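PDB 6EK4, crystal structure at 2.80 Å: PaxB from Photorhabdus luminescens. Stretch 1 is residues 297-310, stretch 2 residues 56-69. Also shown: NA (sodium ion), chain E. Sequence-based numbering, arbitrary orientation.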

# COMPACT_ATOMS: atom_id res chain seq x y z
N THR A 297 -3.05 3.55 11.06
CA THR A 297 -2.08 3.07 12.04
C THR A 297 -1.38 4.22 12.78
O THR A 297 -1.23 4.17 14.00
CB THR A 297 -1.02 2.17 11.38
OG1 THR A 297 -1.65 1.00 10.86
CG2 THR A 297 0.06 1.75 12.38
N LEU A 298 -0.95 5.24 12.04
CA LEU A 298 -0.23 6.37 12.63
C LEU A 298 -1.15 7.26 13.47
O LEU A 298 -0.73 7.80 14.49
CB LEU A 298 0.50 7.19 11.56
CG LEU A 298 -0.30 8.16 10.68
CD1 LEU A 298 -0.37 9.56 11.28
CD2 LEU A 298 0.32 8.24 9.29
N LEU A 299 -2.40 7.40 13.03
CA LEU A 299 -3.40 8.21 13.75
C LEU A 299 -3.78 7.63 15.12
O LEU A 299 -4.09 8.37 16.05
CB LEU A 299 -4.65 8.42 12.89
CG LEU A 299 -4.54 9.47 11.79
CD1 LEU A 299 -5.75 9.43 10.87
CD2 LEU A 299 -4.36 10.87 12.37
N LEU A 300 -3.76 6.30 15.23
CA LEU A 300 -3.95 5.62 16.52
C LEU A 300 -2.86 6.03 17.51
O LEU A 300 -3.14 6.32 18.67
CB LEU A 300 -3.96 4.09 16.35
CG LEU A 300 -5.31 3.38 16.20
CD1 LEU A 300 -6.31 4.19 15.38
CD2 LEU A 300 -5.11 2.00 15.60
N GLN A 301 -1.61 6.05 17.03
CA GLN A 301 -0.48 6.48 17.85
C GLN A 301 -0.50 7.99 18.07
O GLN A 301 -0.13 8.47 19.14
CB GLN A 301 0.84 6.08 17.18
CG GLN A 301 1.01 4.59 16.94
CD GLN A 301 1.03 3.77 18.22
OE1 GLN A 301 1.41 4.26 19.28
NE2 GLN A 301 0.61 2.52 18.13
N ALA A 302 -0.94 8.73 17.05
CA ALA A 302 -1.02 10.19 17.13
C ALA A 302 -2.09 10.65 18.11
O ALA A 302 -1.89 11.62 18.85
CB ALA A 302 -1.29 10.77 15.75
N ALA A 303 -3.23 9.96 18.11
CA ALA A 303 -4.33 10.28 19.02
C ALA A 303 -3.95 10.03 20.48
O ALA A 303 -4.41 10.75 21.37
CB ALA A 303 -5.57 9.48 18.65
N LYS A 304 -3.11 9.03 20.72
CA LYS A 304 -2.65 8.71 22.07
C LYS A 304 -1.68 9.76 22.62
O LYS A 304 -1.61 9.96 23.83
CB LYS A 304 -2.00 7.32 22.10
CG LYS A 304 -2.99 6.17 21.96
CD LYS A 304 -2.28 4.83 21.83
CE LYS A 304 -3.27 3.70 21.58
NZ LYS A 304 -2.60 2.37 21.55
N LEU A 305 -0.94 10.43 21.73
CA LEU A 305 -0.08 11.54 22.13
C LEU A 305 -0.91 12.74 22.58
O LEU A 305 -0.64 13.34 23.61
CB LEU A 305 0.86 11.95 20.99
CG LEU A 305 1.96 10.95 20.62
CD1 LEU A 305 2.53 11.27 19.25
CD2 LEU A 305 3.07 10.95 21.67
N GLU A 306 -1.93 13.08 21.78
CA GLU A 306 -2.88 14.13 22.13
C GLU A 306 -3.57 13.82 23.46
O GLU A 306 -3.71 14.70 24.32
CB GLU A 306 -3.94 14.28 21.03
CG GLU A 306 -4.89 15.46 21.21
CD GLU A 306 -6.07 15.43 20.26
OE1 GLU A 306 -6.07 14.62 19.31
OE2 GLU A 306 -7.02 16.21 20.47
N GLN A 307 -3.99 12.57 23.62
CA GLN A 307 -4.65 12.11 24.84
C GLN A 307 -3.71 12.22 26.05
O GLN A 307 -4.12 12.69 27.11
CB GLN A 307 -5.13 10.66 24.68
CG GLN A 307 -5.99 10.14 25.82
CD GLN A 307 -6.44 8.71 25.62
OE1 GLN A 307 -6.48 8.21 24.49
NE2 GLN A 307 -6.78 8.03 26.71
N ALA A 308 -2.47 11.80 25.87
CA ALA A 308 -1.46 11.85 26.93
C ALA A 308 -1.26 13.26 27.47
O ALA A 308 -1.23 13.47 28.68
CB ALA A 308 -0.14 11.28 26.44
N TRP A 309 -1.13 14.24 26.57
CA TRP A 309 -0.87 15.62 26.98
C TRP A 309 -2.08 16.25 27.67
O TRP A 309 -1.92 17.02 28.62
CB TRP A 309 -0.42 16.49 25.80
CG TRP A 309 0.66 15.90 24.92
CD1 TRP A 309 0.80 16.07 23.57
CD2 TRP A 309 1.74 15.04 25.32
NE1 TRP A 309 1.89 15.38 23.11
CE2 TRP A 309 2.48 14.74 24.16
CE3 TRP A 309 2.15 14.49 26.54
CZ2 TRP A 309 3.61 13.92 24.18
CZ3 TRP A 309 3.28 13.67 26.57
CH2 TRP A 309 3.99 13.40 25.39
N ASN A 310 -3.28 15.93 27.20
CA ASN A 310 -4.51 16.40 27.85
C ASN A 310 -4.73 15.73 29.21
O ASN A 310 -5.28 16.35 30.13
CB ASN A 310 -5.73 16.19 26.95
CG ASN A 310 -5.87 17.26 25.88
OD1 ASN A 310 -5.50 18.42 26.09
ND2 ASN A 310 -6.41 16.88 24.73
NA NA E . 7.12 21.21 7.69
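Stretch 2, residues 56-69: DLDEAARASVPQLQ

The most distinctive feature of this contact is a methyl group seated squarely on an indole: Leu68 CD1 lies 3.5 Å from the centroid of the six-membered ring of Trp309, only 8° off the ring normal. So small an offset puts the methyl over the face of the ring, where its C-H bonds can meet the pi electrons, and the assignment as a CH-pi contact rests on both the distance and the angle. The closest atom pair of the two residues, Leu68 CD1 to Trp309 CD2 at 3.6 Å, agrees with it. Leu68 reaches this position with an m,t side chain, and Trp309 has chi1 of -48° (m) and chi2 of 146°; in both, the CA-to-CB bond points toward the other stretch.

Stretch 2 is helical throughout residues 56-69, as is stretch 1 throughout 297-310, and each helix extends beyond its stretch at both ends. Their N-to-C directions differ by 36°, so the helices run the same way, crossing at a signed angle of 36°. The axes approach to 11.3 Å, a separation bridged by side chains. The register follows from the nearest CA pairs: Leu305 CA lies 7.6 Å from Ala61 CA, and Trp309 CA lies 9.3 Å from Leu68 CA. Thus the backbones are closer at the alanine than at the bulky pair.

Stretch 2 has a kink at Pro66, whose ring nitrogen carries no hydrogen and makes no bond to the preceding turn. The helical pattern resumes at once, with Gln67 N donating to Ala63 O at 3.2 Å and Leu68 N to Ser64 O at 2.9 Å.

Toward the N-terminal ends, Leu57 supplies the stretch 2 side of the packing. Leu57 CD2 sits 3.7 Å from Ala302 CB, and Leu57 CD1 lies 4.1 Å from Leu298 CD1 and 4.4 Å from Leu299 CD2. The CA-to-CB bond of Leu299 points away, yet the end of its side chain comes nearer, so that it still makes contact. One turn along, Leu305 CD1 meets Ala61 CB at 3.7 Å; the CA-to-CB bond of Leu305 points toward stretch 2, whereas that of Ala61 points sideways.

No direct hydrogen bond joins the stretches, but a water links them near the tryptophan. The water oxygen accepts from Trp309 NE1 at 3.0 Å and donates to Ser64 OG at 2.7 Å. Ser64 OG in turn donates to Ala61 O at 2.7 Å, a bond back to its own helix compatible with its p rotamer. The serine is therefore both acceptor and donor, and its direct approach to the indole, Ser64 OG to Trp309 CZ2 at 4.0 Å, is oblique to the ring.

The two stretches together bury 332 Å², a modest area that matches a contact built from a few apolar side chains and one water bridge. The salt bridge from Arg62 NE to Asp58 OD2, at 2.9 Å, stays within stretch 2 and takes no part in it.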

# COMPACT_ATOMS: atom_id res chain seq x y z
N ASP A 56 4.60 16.18 8.67
CA ASP A 56 4.41 17.30 9.60
C ASP A 56 3.95 16.81 10.97
O ASP A 56 4.38 17.34 12.00
CB ASP A 56 3.39 18.31 9.05
CG ASP A 56 3.96 19.18 7.95
OD1 ASP A 56 5.19 19.39 7.90
OD2 ASP A 56 3.16 19.69 7.13
N LEU A 57 3.07 15.81 10.99
CA LEU A 57 2.59 15.21 12.23
C LEU A 57 3.74 14.52 12.96
O LEU A 57 3.88 14.65 14.17
CB LEU A 57 1.46 14.22 11.95
CG LEU A 57 0.69 13.67 13.16
CD1 LEU A 57 -0.75 13.34 12.77
CD2 LEU A 57 1.36 12.44 13.77
N ASP A 58 4.55 13.79 12.20
CA ASP A 58 5.73 13.11 12.74
C ASP A 58 6.72 14.10 13.35
O ASP A 58 7.28 13.85 14.41
CB ASP A 58 6.42 12.28 11.65
CG ASP A 58 7.44 11.31 12.20
OD1 ASP A 58 7.12 10.57 13.15
OD2 ASP A 58 8.58 11.29 11.68
N GLU A 59 6.92 15.23 12.66
CA GLU A 59 7.78 16.31 13.15
C GLU A 59 7.27 16.87 14.47
O GLU A 59 8.06 17.13 15.38
CB GLU A 59 7.87 17.44 12.11
CG GLU A 59 8.74 17.12 10.90
CD GLU A 59 8.48 18.05 9.72
OE1 GLU A 59 8.07 19.21 9.93
OE2 GLU A 59 8.70 17.60 8.57
N ALA A 60 5.96 17.06 14.57
CA ALA A 60 5.33 17.57 15.78
C ALA A 60 5.49 16.59 16.94
O ALA A 60 5.76 16.99 18.07
CB ALA A 60 3.86 17.86 15.54
N ALA A 61 5.34 15.30 16.64
CA ALA A 61 5.49 14.24 17.65
C ALA A 61 6.93 14.18 18.18
O ALA A 61 7.14 14.05 19.38
CB ALA A 61 5.08 12.90 17.07
N ARG A 62 7.90 14.27 17.27
CA ARG A 62 9.32 14.23 17.64
C ARG A 62 9.75 15.44 18.48
O ARG A 62 10.57 15.31 19.38
CB ARG A 62 10.21 14.14 16.40
CG ARG A 62 10.16 12.79 15.70
CD ARG A 62 10.86 12.86 14.35
NE ARG A 62 10.75 11.60 13.60
CZ ARG A 62 11.48 10.51 13.83
NH1 ARG A 62 12.39 10.48 14.80
NH2 ARG A 62 11.28 9.43 13.08
N ALA A 63 9.20 16.61 18.16
CA ALA A 63 9.57 17.85 18.84
C ALA A 63 8.88 18.01 20.19
O ALA A 63 9.42 18.66 21.09
CB ALA A 63 9.23 19.04 17.96
N SER A 64 7.70 17.41 20.34
CA SER A 64 6.93 17.52 21.58
C SER A 64 7.65 16.92 22.78
O SER A 64 7.56 17.45 23.89
CB SER A 64 5.57 16.84 21.42
OG SER A 64 5.72 15.45 21.18
N VAL A 65 8.36 15.81 22.57
CA VAL A 65 9.02 15.09 23.66
C VAL A 65 10.11 15.93 24.35
O VAL A 65 10.04 16.14 25.56
CB VAL A 65 9.57 13.72 23.19
CG1 VAL A 65 10.36 13.04 24.30
CG2 VAL A 65 8.43 12.82 22.73
N PRO A 66 11.12 16.43 23.60
CA PRO A 66 12.14 17.28 24.22
C PRO A 66 11.63 18.65 24.65
O PRO A 66 12.24 19.28 25.52
CB PRO A 66 13.19 17.42 23.12
CG PRO A 66 12.44 17.24 21.86
CD PRO A 66 11.40 16.21 22.17
N GLN A 67 10.53 19.11 24.06
CA GLN A 67 9.90 20.37 24.45
C GLN A 67 9.26 20.26 25.83
O GLN A 67 9.51 21.09 26.70
CB GLN A 67 8.85 20.79 23.41
CG GLN A 67 8.08 22.07 23.74
CD GLN A 67 8.98 23.29 23.88
OE1 GLN A 67 10.04 23.37 23.26
NE2 GLN A 67 8.55 24.24 24.70
N LEU A 68 8.44 19.23 26.01
CA LEU A 68 7.75 19.00 27.29
C LEU A 68 8.71 18.56 28.40
O LEU A 68 8.48 18.86 29.57
CB LEU A 68 6.63 17.97 27.12
CG LEU A 68 5.45 18.42 26.25
CD1 LEU A 68 4.51 17.26 25.99
CD2 LEU A 68 4.71 19.59 26.88
N GLN A 69 9.77 17.84 28.03
CA GLN A 69 10.81 17.48 28.99
C GLN A 69 11.46 18.73 29.58
O GLN A 69 11.60 18.84 30.79
CB GLN A 69 11.87 16.58 28.36
CG GLN A 69 11.51 15.10 28.34
CD GLN A 69 12.64 14.21 27.86
OE1 GLN A 69 12.70 13.03 28.21
NE2 GLN A 69 13.54 14.77 27.06
O HOH W 1 3.15 15.13 20.38